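Local coordinates for protein endo-beta-1,4-glucanase (Ampullaria crossean, PDB 5XBU) that probably hydrolyses internal beta-1,4-glycosidic bonds of cellulose, as a family 45 glycoside hydrolase built on a double-psi beta-barrel, at residues F49-N52 and H56-A59; V105-N110 and V165-D170; V82-T87 and F141-Q146; P60-F65 and S70-G75. One frame throughout, in Å; residues are numbered along the deposited sequence.

Interaction 1 of 4, residues F49-N52 and H56-A59; sequences FPWN and HVTA
Val-57, first residue of strand 57-60, turns its side chain onto the short helix 50-54 and meets Asn-52 and Trp-51 there. The three residues are buried, and no hydrogen bond joins the two segments directly. Asn-52 receives the CG2 methyl of Val-57 twice: its backbone O lies 3.4 Å from Val-57 CG2, and its amide oxygen OD1 lies 3.6 Å from the same methyl. The two side chains cross at about a right angle, with the isopropyl group turned broadside to the amide oxygen. Val-57 CG2 sits between the backbone N and the carbonyl carbon, while CG1 lies anti to the carbonyl carbon (chi1 -65°); CG2 thereby faces Asn-52, and CG1 reaches both Asn-52 OD1 and the indole edge. Val-57 CG1 comes to the edge of the indole, near its plane, 4.2 Å from Trp-51 CZ3. One face of that ring is covered by Asn-52 CB, 3.7 Å above the plane and offset toward the rim. Although apolar carbon crowds Asn-52 OD1, this oxygen is hydrogen-bonded to the hydroxyl of Thr-109, and Trp-51 NE1 bonds to the side chain of Gln-177. The contact thus sets the first turn of helix 50-54 against the start of strand 57-60, which runs parallel to strand 104-108 on one side and antiparallel to strand 140-144 on the other.

Interaction 2 of 4, residues V105-N110 and V165-D170; sequences VFMVTN and VPCPGD
Val-105 pushes its CG1 methyl into the angle between Val-165 and Pro-168, which makes it the main apolar bridge between strand 104-108 and the segment leading into helix 169-175. The methyl lies anti to the backbone N (chi1 175°); Val-105 CG1 meets Val-165 CG2 tip to tip at 3.9 Å and rests against the Pro-168 ring, 3.8 Å from its CD. The second methyl, CG2, also reaches Val-165 CG2, at 4.2 Å, so both branches of Val-105 rest on a single methyl of Val-165. Two residues further along the strand, the extended chi1 and chi2 of Met-107 carry SD to a disulfide, and the bend at chi3 (71°) turns only the terminal methyl CE. Met-107 SD stands 4.1 Å from Cys-167 SG, a van der Waals approach of two sulfurs. Cys-167 is itself joined to Cys-81 of strand 81-86, the antiparallel neighbour of strand 104-108, and Met-107 also touches Leu-171 and Tyr-175 of the helix. No hydrogen bond crosses between the segments; the contact is apolar and lies toward the surface. Pro-168 occupies the N-cap position, so the residue touching Val-105 also marks where helix 169-175 begins. The arrangement is that of a helix following a barrel strand and packing on the outside of the sheet, here tied to it by a disulfide, within the double-psi beta-barrel of family 45 endoglucanases.

Interaction 3 of 4, residues V82-T87 and F141-Q146; sequences VRLTPT and FDLQDQ
Phe-141 meets Val-82 and Leu-84 with its ring and CB, and Leu-143, two residues on, adds a further touch to Leu-84. Val-82 CG2 lies over one face of the Phe-141 ring, 4.1 Å from the centroid and 21° off the normal, a CH-pi contact displaced toward the rim. Its other methyl, CG1, comes 4.0 Å from Phe-141 CZ; both methyls lie on one side of the ring, CG2 over the face and CG1 out past the CE1-CZ rim. Leu-84 approaches obliquely, with CD2 3.8 Å from Phe-141 CD2, while its CD1 touches Phe-141 CB at 4.1 Å. That same CD1 meets Leu-143 CD2, also at 4.1 Å, the two leucine side chains passing alongside one another and pointing opposite ways. The ring reaches the valine and leucine because CG of Phe-141 is anti to the carbonyl carbon (chi1 -64°). These residues are buried in the interior of the double-psi beta-barrel, near the centre of the chain, where strand segments 82-86 and 141-144 face each other at 96° with their axes 11.0 Å apart. With an alanine here instead of Phe-141, Val-82 CG2 would probably lose its aromatic face and a gap would open beside Leu-84 in the barrel interior. Further out, Thr-58 and Pro-60 of strand 57-60 and Ala-25 of strand 22-30 touch Phe-141. Trp-162 of strand 160-165 packs on both Val-82 and Leu-84, and Leu-143 rests on Val-150 and Trp-155.

Interaction 4 of 4, residues P60-F65 and S70-G75; sequences PSERYF and SNLWCG
Helix 62-65, a single short turn that follows strand 57-60, packs against the irregular loop after it, and Phe-65 has the largest share of the buried surface. Its CG lies anti to the backbone N (chi1 175°), which directs the ring into the loop. Phe-65 CE2 is 3.4 Å from the carbonyl O of Asn-71, which comes to the ring edge in plane. That oxygen is buried without a hydrogen-bond partner in the model, and across the contact it meets the C-H edge of the ring. Phe-65 CE2 also lies 3.4 Å from Gly-75 CA, too close for a side chain on that residue. Glu-62, extended beyond CG, crosses Leu-72 at about a right angle, CG 3.8 Å from Leu-72 CD2. Its OE1 takes Arg-63 NH1 at 2.8 Å from above the carboxylate plane, and OE2 accepts from Ile-114 N. A leucine in place of Glu-62 would probably leave the Arg-63 guanidinium without its carboxylate mate and Ile-114 N without its acceptor. The pattern is a connection between barrel strands folded back on a one-turn helix, with its loop fastened elsewhere by the Cys-74 to Cys-180 disulfide.

In the fold
The four contacts lie in one double-psi beta-barrel domain; interactions 1 to 3 share its curled mixed sheet, and interaction 4 adjoins it through the end of strand 57-60. Interactions 1 and 4 come first along the chain, joined at strand 57-60 and helix 62-65, their centres about 16 Å apart. Interactions 2 and 3 are long-range, and their segments alternate along the sequence, so the two contacts interlock. Strand 104-108 of interaction 2 neighbours strand 57-60 of interaction 1 and strand 81-86 of interaction 3. Interaction 3 lies deepest, about 6 Å from the chain centre, whereas the other three centres stand about 11 Å from it. Together they link the barrel interior to its covering helices and loops.

Interaction 1 of 4, residues F49-N52 and H56-A59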
loop_
_atom_site.group_PDB
_atom_site.type_symbol
_atom_site.label_atom_id
_atom_site.label_comp_id
_atom_site.label_asym_id
_atom_site.label_seq_id
_atom_site.Cartn_x
_atom_site.Cartn_y
_atom_site.Cartn_z
ATOM N N PHE A 49 3.054 -3.727 -17.522
ATOM C CA PHE A 49 3.727 -5.002 -17.687
ATOM C C PHE A 49 2.932 -6.083 -16.963
ATOM O O PHE A 49 2.390 -5.830 -15.876
ATOM C CB PHE A 49 5.135 -4.969 -17.101
ATOM C CG PHE A 49 6.050 -3.929 -17.701
ATOM C CD1 PHE A 49 6.335 -3.914 -19.044
ATOM C CD2 PHE A 49 6.662 -2.983 -16.902
ATOM C CE1 PHE A 49 7.195 -2.992 -19.611
ATOM C CE2 PHE A 49 7.528 -2.053 -17.433
ATOM C CZ PHE A 49 7.795 -2.044 -18.800
ATOM N N PRO A 50 2.866 -7.297 -17.513
ATOM C CA PRO A 50 2.134 -8.361 -16.817
ATOM C C PRO A 50 2.554 -8.529 -15.370
ATOM O O PRO A 50 1.692 -8.763 -14.509
ATOM C CB PRO A 50 2.410 -9.605 -17.681
ATOM C CG PRO A 50 2.481 -9.020 -19.092
ATOM C CD PRO A 50 3.257 -7.700 -18.884
ATOM N N TRP A 51 3.853 -8.438 -15.065
ATOM C CA TRP A 51 4.260 -8.624 -13.675
ATOM C C TRP A 51 3.578 -7.634 -12.739
ATOM O O TRP A 51 3.370 -7.937 -11.554
ATOM C CB TRP A 51 5.775 -8.586 -13.509
ATOM C CG TRP A 51 6.427 -7.264 -13.854
ATOM C CD1 TRP A 51 7.106 -6.966 -14.995
ATOM C CD2 TRP A 51 6.502 -6.090 -13.026
ATOM N NE1 TRP A 51 7.577 -5.685 -14.935
ATOM C CE2 TRP A 51 7.216 -5.123 -13.737
ATOM C CE3 TRP A 51 6.051 -5.787 -11.739
ATOM C CZ2 TRP A 51 7.464 -3.858 -13.213
ATOM C CZ3 TRP A 51 6.295 -4.525 -11.221
ATOM C CH2 TRP A 51 7.000 -3.570 -11.965
ATOM N N ASN A 52 3.267 -6.438 -13.231
ATOM C CA ASN A 52 2.636 -5.401 -12.414
ATOM C C ASN A 52 1.135 -5.623 -12.217
ATOM O O ASN A 52 0.506 -4.931 -11.413
ATOM C CB ASN A 52 2.964 -4.031 -13.025
ATOM C CG ASN A 52 2.593 -2.901 -12.115
ATOM O OD1 ASN A 52 2.802 -2.971 -10.904
ATOM N ND2 ASN A 52 2.047 -1.833 -12.697
ATOM N N HIS A 56 3.062 -9.044 -6.033
ATOM C CA HIS A 56 2.674 -8.331 -4.824
ATOM C C HIS A 56 3.108 -6.874 -4.987
ATOM O O HIS A 56 4.228 -6.488 -4.634
ATOM C CB HIS A 56 3.352 -8.964 -3.625
ATOM C CG HIS A 56 2.881 -10.328 -3.330
ATOM N ND1 HIS A 56 3.719 -11.304 -2.841
ATOM C CD2 HIS A 56 1.651 -10.895 -3.419
ATOM C CE1 HIS A 56 3.031 -12.432 -2.679
ATOM N NE2 HIS A 56 1.774 -12.208 -3.017
ATOM N N VAL A 57 2.192 -6.091 -5.544
ATOM C CA VAL A 57 2.409 -4.676 -5.788
ATOM C C VAL A 57 1.256 -3.891 -5.166
ATOM O O VAL A 57 0.147 -4.405 -4.946
ATOM C CB VAL A 57 2.608 -4.386 -7.299
ATOM C CG1 VAL A 57 3.889 -5.049 -7.786
ATOM C CG2 VAL A 57 1.399 -4.787 -8.141
ATOM N N THR A 58 1.541 -2.632 -4.858
ATOM C CA THR A 58 0.625 -1.801 -4.115
ATOM C C THR A 58 0.569 -0.375 -4.665
ATOM O O THR A 58 1.531 0.153 -5.233
ATOM C CB THR A 58 0.987 -1.818 -2.607
ATOM O OG1 THR A 58 0.050 -1.074 -1.837
ATOM C CG2 THR A 58 2.377 -1.276 -2.280
ATOM N N ALA A 59 -0.583 0.239 -4.403
ATOM C CA ALA A 59 -0.848 1.668 -4.538
ATOM C C ALA A 59 -1.049 2.230 -3.135
ATOM O O ALA A 59 -2.146 2.110 -2.572
ATOM C CB ALA A 59 -2.095 1.887 -5.391
#

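Interaction 2 of 4, residues V105-N110 and V165-D170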
loop_
_atom_site.group_PDB
_atom_site.type_symbol
_atom_site.label_atom_id
_atom_site.label_comp_id
_atom_site.label_asym_id
_atom_site.label_seq_id
_atom_site.Cartn_x
_atom_site.Cartn_y
_atom_site.Cartn_z
ATOM N N VAL A 105 5.740 -8.971 1.389
ATOM C CA VAL A 105 6.410 -7.784 0.865
ATOM C C VAL A 105 5.737 -7.354 -0.431
ATOM O O VAL A 105 5.560 -8.160 -1.354
ATOM C CB VAL A 105 7.913 -8.037 0.665
ATOM C CG1 VAL A 105 8.605 -6.831 0.002
ATOM C CG2 VAL A 105 8.610 -8.396 1.975
ATOM N N PHE A 106 5.400 -6.066 -0.515
ATOM C CA PHE A 106 4.785 -5.477 -1.693
ATOM C C PHE A 106 5.669 -4.348 -2.207
ATOM O O PHE A 106 6.242 -3.585 -1.421
ATOM C CB PHE A 106 3.413 -4.886 -1.385
ATOM C CG PHE A 106 2.399 -5.913 -0.939
ATOM C CD1 PHE A 106 2.376 -6.332 0.377
ATOM C CD2 PHE A 106 1.492 -6.461 -1.833
ATOM C CE1 PHE A 106 1.464 -7.294 0.800
ATOM C CE2 PHE A 106 0.576 -7.426 -1.428
ATOM C CZ PHE A 106 0.579 -7.837 -0.101
ATOM N N MET A 107 5.724 -4.181 -3.520
ATOM C CA MET A 107 6.429 -3.056 -4.129
ATOM C C MET A 107 5.457 -1.966 -4.547
ATOM O O MET A 107 4.401 -2.237 -5.127
ATOM C CB MET A 107 7.253 -3.534 -5.330
ATOM C CG MET A 107 8.134 -2.416 -5.912
ATOM S SD MET A 107 9.391 -3.037 -7.038
ATOM C CE MET A 107 8.367 -3.514 -8.445
ATOM N N VAL A 108 5.833 -0.716 -4.261
ATOM C CA VAL A 108 5.050 0.443 -4.667
ATOM C C VAL A 108 5.184 0.653 -6.169
ATOM O O VAL A 108 6.270 0.958 -6.669
ATOM C CB VAL A 108 5.531 1.698 -3.924
ATOM C CG1 VAL A 108 4.782 2.903 -4.409
ATOM C CG2 VAL A 108 5.423 1.494 -2.404
ATOM N N THR A 109 4.063 0.520 -6.885
ATOM C CA THR A 109 4.045 0.741 -8.330
ATOM C C THR A 109 2.944 1.687 -8.764
ATOM O O THR A 109 2.854 1.994 -9.960
ATOM C CB THR A 109 3.929 -0.567 -9.112
ATOM O OG1 THR A 109 2.641 -1.106 -8.841
ATOM C CG2 THR A 109 5.018 -1.539 -8.772
ATOM N N ASN A 110 2.125 2.187 -7.843
ATOM C CA ASN A 110 0.994 3.018 -8.204
ATOM C C ASN A 110 0.638 3.850 -6.980
ATOM O O ASN A 110 1.246 3.687 -5.923
ATOM C CB ASN A 110 -0.122 2.100 -8.713
ATOM C CG ASN A 110 -1.263 2.824 -9.386
ATOM O OD1 ASN A 110 -1.149 3.970 -9.812
ATOM N ND2 ASN A 110 -2.389 2.138 -9.503
ATOM N N VAL A 165 11.385 -2.104 3.469
ATOM C CA VAL A 165 12.436 -3.116 3.434
ATOM C C VAL A 165 13.092 -3.061 2.065
ATOM O O VAL A 165 12.472 -2.634 1.084
ATOM C CB VAL A 165 11.862 -4.538 3.684
ATOM C CG1 VAL A 165 11.219 -4.628 5.039
ATOM C CG2 VAL A 165 10.823 -4.926 2.628
ATOM N N PRO A 166 14.327 -3.529 1.954
ATOM C CA PRO A 166 14.901 -3.701 0.618
ATOM C C PRO A 166 14.020 -4.615 -0.224
ATOM O O PRO A 166 13.492 -5.621 0.250
ATOM C CB PRO A 166 16.260 -4.352 0.896
ATOM C CG PRO A 166 16.553 -4.040 2.302
ATOM C CD PRO A 166 15.258 -3.923 3.022
ATOM N N CYS A 167 13.865 -4.286 -1.498
ATOM C CA CYS A 167 13.047 -5.137 -2.355
ATOM C C CYS A 167 13.731 -6.468 -2.632
ATOM O O CYS A 167 14.944 -6.522 -2.835
ATOM C CB CYS A 167 12.737 -4.475 -3.698
ATOM S SG CYS A 167 11.625 -3.059 -3.587
ATOM N N PRO A 168 12.965 -7.549 -2.683
ATOM C CA PRO A 168 13.490 -8.804 -3.196
ATOM C C PRO A 168 14.050 -8.591 -4.600
ATOM O O PRO A 168 13.602 -7.718 -5.353
ATOM C CB PRO A 168 12.252 -9.701 -3.195
ATOM C CG PRO A 168 11.353 -9.108 -2.071
ATOM C CD PRO A 168 11.544 -7.653 -2.310
ATOM N N GLY A 169 15.034 -9.418 -4.961
ATOM C CA GLY A 169 15.758 -9.177 -6.199
ATOM C C GLY A 169 14.878 -9.202 -7.437
ATOM O O GLY A 169 15.096 -8.443 -8.378
ATOM N N ASP A 170 13.876 -10.077 -7.461
ATOM C CA ASP A 170 13.024 -10.132 -8.644
ATOM C C ASP A 170 12.220 -8.849 -8.805
ATOM O O ASP A 170 12.049 -8.355 -9.926
ATOM C CB ASP A 170 12.091 -11.335 -8.594
ATOM C CG ASP A 170 11.091 -11.253 -7.459
ATOM O OD1 ASP A 170 11.524 -11.205 -6.291
ATOM O OD2 ASP A 170 9.875 -11.249 -7.738
#

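Interaction 3 of 4, residues V82-T87 and F141-Q146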
loop_
_atom_site.group_PDB
_atom_site.type_symbol
_atom_site.label_atom_id
_atom_site.label_comp_id
_atom_site.label_asym_id
_atom_site.label_seq_id
_atom_site.Cartn_x
_atom_site.Cartn_y
_atom_site.Cartn_z
ATOM N N VAL A 82 7.539 -2.557 0.920
ATOM C CA VAL A 82 7.021 -2.540 2.274
ATOM C C VAL A 82 6.670 -3.972 2.679
ATOM O O VAL A 82 6.060 -4.716 1.904
ATOM C CB VAL A 82 5.810 -1.593 2.441
ATOM C CG1 VAL A 82 6.247 -0.138 2.251
ATOM C CG2 VAL A 82 4.646 -1.943 1.570
ATOM N N ARG A 83 7.062 -4.350 3.890
ATOM C CA ARG A 83 6.639 -5.616 4.468
ATOM C C ARG A 83 5.415 -5.332 5.313
ATOM O O ARG A 83 5.443 -4.440 6.173
ATOM C CB ARG A 83 7.733 -6.228 5.336
ATOM C CG ARG A 83 7.268 -7.523 6.002
ATOM C CD ARG A 83 8.340 -8.232 6.787
ATOM N NE ARG A 83 9.423 -8.701 5.926
ATOM C CZ ARG A 83 10.665 -8.251 5.988
ATOM N NH1 ARG A 83 10.984 -7.319 6.876
ATOM N NH2 ARG A 83 11.588 -8.742 5.174
ATOM N N LEU A 84 4.342 -6.064 5.038
ATOM C CA LEU A 84 3.076 -5.929 5.730
ATOM C C LEU A 84 2.806 -7.206 6.517
ATOM O O LEU A 84 2.790 -8.300 5.938
ATOM C CB LEU A 84 1.943 -5.651 4.761
ATOM C CG LEU A 84 2.170 -4.469 3.806
ATOM C CD1 LEU A 84 0.917 -4.204 3.007
ATOM C CD2 LEU A 84 2.576 -3.214 4.577
ATOM N N THR A 85 2.626 -7.077 7.828
ATOM C CA THR A 85 2.403 -8.217 8.708
ATOM C C THR A 85 1.036 -8.099 9.349
ATOM O O THR A 85 0.807 -7.155 10.118
ATOM C CB THR A 85 3.467 -8.296 9.794
ATOM O OG1 THR A 85 4.771 -8.305 9.225
ATOM C CG2 THR A 85 3.307 -9.553 10.633
ATOM N N PRO A 86 0.102 -9.009 9.074
ATOM C CA PRO A 86 -1.205 -8.916 9.729
ATOM C C PRO A 86 -1.082 -8.958 11.246
ATOM O O PRO A 86 -0.293 -9.727 11.801
ATOM C CB PRO A 86 -1.967 -10.148 9.219
ATOM C CG PRO A 86 -1.297 -10.426 7.872
ATOM C CD PRO A 86 0.156 -10.135 8.113
ATOM N N THR A 87 -1.939 -8.175 11.912
ATOM C CA THR A 87 -2.064 -8.228 13.368
ATOM C C THR A 87 -3.153 -9.205 13.820
ATOM O O THR A 87 -3.207 -9.542 15.006
ATOM C CB THR A 87 -2.452 -6.840 13.889
ATOM O OG1 THR A 87 -3.711 -6.528 13.284
ATOM C CG2 THR A 87 -1.392 -5.801 13.585
ATOM N N PHE A 141 -2.414 0.895 2.275
ATOM C CA PHE A 141 -1.888 0.157 1.124
ATOM C C PHE A 141 -3.036 -0.505 0.376
ATOM O O PHE A 141 -3.671 -1.422 0.899
ATOM C CB PHE A 141 -0.813 -0.848 1.527
ATOM C CG PHE A 141 0.389 -0.174 2.100
ATOM C CD1 PHE A 141 1.284 0.506 1.265
ATOM C CD2 PHE A 141 0.619 -0.137 3.479
ATOM C CE1 PHE A 141 2.361 1.190 1.783
ATOM C CE2 PHE A 141 1.713 0.539 3.987
ATOM C CZ PHE A 141 2.580 1.206 3.157
ATOM N N ASP A 142 -3.281 -0.061 -0.858
ATOM C CA ASP A 142 -4.233 -0.718 -1.737
ATOM C C ASP A 142 -3.462 -1.789 -2.497
ATOM O O ASP A 142 -2.453 -1.496 -3.138
ATOM C CB ASP A 142 -4.877 0.305 -2.671
ATOM C CG ASP A 142 -6.294 -0.056 -3.079
ATOM O OD1 ASP A 142 -6.791 -1.125 -2.695
ATOM O OD2 ASP A 142 -6.879 0.774 -3.808
ATOM N N LEU A 143 -3.907 -3.030 -2.415
ATOM C CA LEU A 143 -3.122 -4.153 -2.898
ATOM C C LEU A 143 -3.694 -4.655 -4.227
ATOM O O LEU A 143 -4.870 -5.002 -4.313
ATOM C CB LEU A 143 -3.121 -5.295 -1.865
ATOM C CG LEU A 143 -2.713 -4.845 -0.439
ATOM C CD1 LEU A 143 -2.765 -6.025 0.482
ATOM C CD2 LEU A 143 -1.331 -4.202 -0.423
ATOM N N GLN A 144 -2.850 -4.707 -5.258
ATOM C CA GLN A 144 -3.274 -5.176 -6.585
ATOM C C GLN A 144 -3.745 -6.626 -6.500
ATOM O O GLN A 144 -3.043 -7.488 -5.961
ATOM C CB GLN A 144 -2.077 -5.074 -7.515
ATOM C CG GLN A 144 -2.299 -5.618 -8.931
ATOM C CD GLN A 144 -3.346 -4.869 -9.700
ATOM O OE1 GLN A 144 -4.463 -5.353 -9.885
ATOM N NE2 GLN A 144 -2.995 -3.646 -10.142
ATOM N N ASP A 145 -4.923 -6.892 -7.071
ATOM C CA ASP A 145 -5.527 -8.217 -6.986
ATOM C C ASP A 145 -6.016 -8.712 -8.344
ATOM O O ASP A 145 -6.857 -9.609 -8.390
ATOM C CB ASP A 145 -6.678 -8.226 -5.957
ATOM C CG ASP A 145 -7.126 -9.647 -5.539
ATOM O OD1 ASP A 145 -6.289 -10.579 -5.402
ATOM O OD2 ASP A 145 -8.342 -9.827 -5.343
ATOM N N GLN A 146 -5.493 -8.161 -9.452
ATOM C CA GLN A 146 -6.023 -8.482 -10.779
ATOM C C GLN A 146 -6.101 -9.978 -11.025
ATOM O O GLN A 146 -7.063 -10.454 -11.635
ATOM C CB GLN A 146 -5.206 -7.784 -11.879
ATOM C CG GLN A 146 -5.582 -8.192 -13.328
ATOM C CD GLN A 146 -6.150 -7.058 -14.168
ATOM O OE1 GLN A 146 -6.682 -6.086 -13.661
ATOM N NE2 GLN A 146 -6.050 -7.203 -15.481
#

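Interaction 4 of 4, residues P60-F65 and S70-G75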
loop_
_atom_site.group_PDB
_atom_site.type_symbol
_atom_site.label_atom_id
_atom_site.label_comp_id
_atom_site.label_asym_id
_atom_site.label_seq_id
_atom_site.Cartn_x
_atom_site.Cartn_y
_atom_site.Cartn_z
ATOM N N PRO A 60 -0.032 2.846 -2.536
ATOM C CA PRO A 60 -0.219 3.465 -1.223
ATOM C C PRO A 60 -0.991 4.762 -1.335
ATOM O O PRO A 60 -0.981 5.444 -2.363
ATOM C CB PRO A 60 1.209 3.737 -0.728
ATOM C CG PRO A 60 2.099 2.923 -1.628
ATOM C CD PRO A 60 1.385 2.917 -2.943
ATOM N N SER A 61 -1.559 5.163 -0.211
ATOM C CA SER A 61 -2.126 6.484 -0.077
ATOM C C SER A 61 -1.116 7.559 -0.502
ATOM O O SER A 61 0.096 7.455 -0.273
ATOM C CB SER A 61 -2.630 6.654 1.359
ATOM O OG SER A 61 -1.666 6.275 2.319
ATOM N N GLU A 62 -1.686 8.614 -1.084
ATOM C CA GLU A 62 -0.940 9.627 -1.823
ATOM C C GLU A 62 0.226 10.243 -1.048
ATOM O O GLU A 62 1.311 10.416 -1.611
ATOM C CB GLU A 62 -1.935 10.721 -2.221
ATOM C CG GLU A 62 -1.380 11.827 -3.089
ATOM C CD GLU A 62 -2.453 12.792 -3.543
ATOM O OE1 GLU A 62 -2.089 13.962 -3.751
ATOM O OE2 GLU A 62 -3.629 12.406 -3.713
ATOM N N ARG A 63 0.011 10.654 0.202
ATOM C CA ARG A 63 1.070 11.372 0.900
ATOM C C ARG A 63 2.258 10.477 1.230
ATOM O O ARG A 63 3.385 10.979 1.293
ATOM C CB ARG A 63 0.522 12.098 2.121
ATOM C CG ARG A 63 -0.397 13.257 1.766
ATOM C CD ARG A 63 0.370 14.503 1.218
ATOM N NE ARG A 63 -0.616 15.523 0.814
ATOM C CZ ARG A 63 -1.240 15.548 -0.355
ATOM N NH1 ARG A 63 -0.846 14.745 -1.334
ATOM N NH2 ARG A 63 -2.271 16.363 -0.521
ATOM N N TYR A 64 2.074 9.169 1.420
ATOM C CA TYR A 64 3.229 8.282 1.480
ATOM C C TYR A 64 3.828 8.086 0.096
ATOM O O TYR A 64 5.048 8.155 -0.079
ATOM C CB TYR A 64 2.895 6.927 2.132
ATOM C CG TYR A 64 4.063 5.986 2.062
ATOM C CD1 TYR A 64 5.225 6.210 2.791
ATOM C CD2 TYR A 64 4.043 4.908 1.199
ATOM C CE1 TYR A 64 6.323 5.389 2.671
ATOM C CE2 TYR A 64 5.131 4.093 1.057
ATOM C CZ TYR A 64 6.274 4.317 1.786
ATOM O OH TYR A 64 7.333 3.466 1.597
ATOM N N PHE A 65 2.976 7.822 -0.902
ATOM C CA PHE A 65 3.443 7.632 -2.270
ATOM C C PHE A 65 4.446 8.691 -2.696
ATOM O O PHE A 65 5.466 8.356 -3.311
ATOM C CB PHE A 65 2.240 7.636 -3.207
ATOM C CG PHE A 65 2.602 7.562 -4.648
ATOM C CD1 PHE A 65 2.912 6.355 -5.228
ATOM C CD2 PHE A 65 2.613 8.699 -5.451
ATOM C CE1 PHE A 65 3.238 6.276 -6.575
ATOM C CE2 PHE A 65 2.936 8.625 -6.777
ATOM C CZ PHE A 65 3.268 7.400 -7.352
ATOM N N SER A 70 2.187 15.888 -3.701
ATOM C CA SER A 70 0.953 15.584 -4.406
ATOM C C SER A 70 1.209 15.041 -5.796
ATOM O O SER A 70 0.254 14.885 -6.572
ATOM C CB SER A 70 0.061 16.815 -4.516
ATOM O OG SER A 70 0.753 17.846 -5.197
ATOM N N ASN A 71 2.461 14.725 -6.121
ATOM C CA ASN A 71 2.746 14.162 -7.430
ATOM C C ASN A 71 2.146 12.781 -7.554
ATOM O O ASN A 71 2.294 11.925 -6.674
ATOM C CB ASN A 71 4.238 14.083 -7.695
ATOM C CG ASN A 71 4.824 15.413 -8.076
ATOM O OD1 ASN A 71 4.143 16.294 -8.619
ATOM N ND2 ASN A 71 6.109 15.568 -7.807
ATOM N N LEU A 72 1.452 12.576 -8.656
ATOM C CA LEU A 72 0.872 11.280 -8.948
ATOM C C LEU A 72 1.544 10.603 -10.135
ATOM O O LEU A 72 1.005 9.641 -10.671
ATOM C CB LEU A 72 -0.638 11.417 -9.144
ATOM C CG LEU A 72 -1.430 11.806 -7.895
ATOM C CD1 LEU A 72 -2.871 12.008 -8.308
ATOM C CD2 LEU A 72 -1.325 10.790 -6.754
ATOM N N TRP A 73 2.698 11.093 -10.562
ATOM C CA TRP A 73 3.536 10.454 -11.569
ATOM C C TRP A 73 4.952 10.452 -11.015
ATOM O O TRP A 73 5.470 11.509 -10.638
ATOM C CB TRP A 73 3.480 11.221 -12.894
ATOM C CG TRP A 73 4.427 10.711 -13.933
ATOM C CD1 TRP A 73 5.561 11.322 -14.371
ATOM C CD2 TRP A 73 4.318 9.491 -14.664
ATOM N NE1 TRP A 73 6.176 10.561 -15.332
ATOM C CE2 TRP A 73 5.424 9.431 -15.534
ATOM C CE3 TRP A 73 3.394 8.440 -14.672
ATOM C CZ2 TRP A 73 5.629 8.360 -16.387
ATOM C CZ3 TRP A 73 3.598 7.384 -15.525
ATOM C CH2 TRP A 73 4.703 7.356 -16.372
ATOM N N CYS A 74 5.552 9.273 -10.904
ATOM C CA CYS A 74 6.900 9.150 -10.368
ATOM C C CYS A 74 6.994 9.790 -8.980
ATOM O O CYS A 74 7.857 10.616 -8.684
ATOM C CB CYS A 74 7.982 9.685 -11.307
ATOM S SG CYS A 74 7.969 8.966 -12.978
ATOM N N GLY A 75 6.093 9.360 -8.108
ATOM C CA GLY A 75 6.184 9.741 -6.718
ATOM C C GLY A 75 7.502 9.319 -6.114
ATOM O O GLY A 75 8.130 8.345 -6.553
#